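Local coordinates for protein endonuclease II (Enterobacteria phage t4, PDB 2WSH) that nicks and cleaves cytosine-containing double-stranded host DNA, with magnesium as cofactor, so that the phage can reuse the nucleotides, at residues A[132-135]-A[136-139]. The protein carries 1 engineered substitution. Sequence-based numbering, arbitrary orientation.
Sequences FNPP and WNIQ
P134 and N137 are the first and last residues of a type I beta turn, with P135 and W136 at its corners, in the loop that follows helix 121-132 of this GIY-YIG nuclease domain. N137 N donates to P134 O at 3.2 Å. The donor sits well above the carbonyl plane, so the bond misses the lone pairs. P134 O has a second donor, a water that lies 2.6 Å from it. The same water donates to N137 O and accepts from Q139 NE2, so it ties the turn to the tail after it. Q139 NE2 is thus held by two acceptors. The other bond runs from Q139 NE2 to N133 OD1, 2.9 Å long and nearly straight at 172°. This one lies in the carbonyl plane of N133, on a lone pair, and the two amides are only 13° from coplanar. The Q139 chain is extended beyond CG (chi2 -177°), which carries its amide back to N133, the first residue past the helix, which has positive phi. The N137 amide turns to strand 51-58, where OD1 accepts from I55 N. W136 packs on that strand, strand 42-48 and helix 82-92. N137 OD1 also lies against the ring of P134, 3.1 Å from CB.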
loop_
_atom_site.group_PDB
_atom_site.type_symbol
_atom_site.label_atom_id
_atom_site.label_comp_id
_atom_site.label_asym_id
_atom_site.label_seq_id
_atom_site.Cartn_x
_atom_site.Cartn_y
_atom_site.Cartn_z
ATOM N N PHE A 132 8.650 -17.302 15.653
ATOM C CA PHE A 132 9.069 -17.646 17.011
ATOM C C PHE A 132 8.469 -18.944 17.556
ATOM O O PHE A 132 8.965 -19.487 18.541
ATOM C CB PHE A 132 8.752 -16.498 17.974
ATOM C CG PHE A 132 9.463 -15.220 17.648
ATOM C CD1 PHE A 132 10.847 -15.178 17.600
ATOM C CD2 PHE A 132 8.752 -14.057 17.408
ATOM C CE1 PHE A 132 11.509 -14.000 17.303
ATOM C CE2 PHE A 132 9.405 -12.875 17.114
ATOM C CZ PHE A 132 10.787 -12.847 17.058
ATOM N N ASN A 133 7.406 -19.436 16.928
ATOM C CA ASN A 133 6.684 -20.585 17.474
ATOM C C ASN A 133 6.453 -20.439 18.977
ATOM O O ASN A 133 6.854 -21.311 19.750
ATOM C CB ASN A 133 7.460 -21.882 17.222
ATOM C CG ASN A 133 7.618 -22.196 15.750
ATOM O OD1 ASN A 133 6.636 -22.423 15.038
ATOM N ND2 ASN A 133 8.862 -22.222 15.284
ATOM N N PRO A 134 5.811 -19.340 19.401
ATOM C CA PRO A 134 5.593 -19.181 20.842
ATOM C C PRO A 134 4.794 -20.366 21.378
ATOM O O PRO A 134 3.906 -20.854 20.688
ATOM C CB PRO A 134 4.775 -17.888 20.940
ATOM C CG PRO A 134 4.964 -17.198 19.617
ATOM C CD PRO A 134 5.143 -18.288 18.617
ATOM N N PRO A 135 5.112 -20.823 22.597
ATOM C CA PRO A 135 4.546 -22.041 23.191
ATOM C C PRO A 135 3.025 -22.006 23.300
ATOM O O PRO A 135 2.362 -23.026 23.094
ATOM C CB PRO A 135 5.162 -22.060 24.596
ATOM C CG PRO A 135 6.383 -21.217 24.490
ATOM C CD PRO A 135 6.031 -20.140 23.521
ATOM N N TRP A 136 2.477 -20.842 23.624
ATOM C CA TRP A 136 1.046 -20.723 23.892
ATOM C C TRP A 136 0.207 -20.547 22.634
ATOM O O TRP A 136 -1.018 -20.521 22.706
ATOM C CB TRP A 136 0.790 -19.553 24.836
ATOM C CG TRP A 136 1.372 -19.750 26.186
ATOM C CD1 TRP A 136 2.189 -20.767 26.591
ATOM C CD2 TRP A 136 1.211 -18.887 27.312
ATOM N NE1 TRP A 136 2.532 -20.599 27.910
ATOM C CE2 TRP A 136 1.946 -19.450 28.377
ATOM C CE3 TRP A 136 0.505 -17.700 27.530
ATOM C CZ2 TRP A 136 2.002 -18.863 29.637
ATOM C CZ3 TRP A 136 0.560 -17.118 28.782
ATOM C CH2 TRP A 136 1.303 -17.702 29.821
ATOM N N ASN A 137 0.866 -20.410 21.489
ATOM C CA ASN A 137 0.161 -20.290 20.220
ATOM C C ASN A 137 -0.132 -21.660 19.622
ATOM O O ASN A 137 0.773 -22.335 19.133
ATOM C CB ASN A 137 0.974 -19.456 19.232
ATOM C CG ASN A 137 0.921 -17.973 19.544
ATOM O OD1 ASN A 137 1.825 -17.424 20.179
ATOM N ND2 ASN A 137 -0.152 -17.319 19.117
ATOM N N ILE A 138 -1.397 -22.066 19.673
ATOM C CA ILE A 138 -1.806 -23.355 19.130
ATOM C C ILE A 138 -1.842 -23.281 17.613
ATOM O O ILE A 138 -2.663 -22.566 17.043
ATOM C CB ILE A 138 -3.196 -23.769 19.640
ATOM C CG1 ILE A 138 -3.283 -23.601 21.158
ATOM C CG2 ILE A 138 -3.508 -25.206 19.243
ATOM C CD1 ILE A 138 -2.276 -24.421 21.919
ATOM N N GLN A 139 -0.950 -24.022 16.965
ATOM C CA GLN A 139 -0.849 -23.999 15.509
ATOM C C GLN A 139 -1.666 -25.115 14.858
ATOM O O GLN A 139 -1.567 -26.279 15.247
ATOM C CB GLN A 139 0.614 -24.094 15.075
ATOM C CG GLN A 139 1.505 -23.043 15.717
ATOM C CD GLN A 139 2.930 -23.109 15.217
ATOM O OE1 GLN A 139 3.192 -23.605 14.123
ATOM N NE2 GLN A 139 3.865 -22.606 16.018
HETATM O O HOH W 1 3.283 -22.218 18.604
#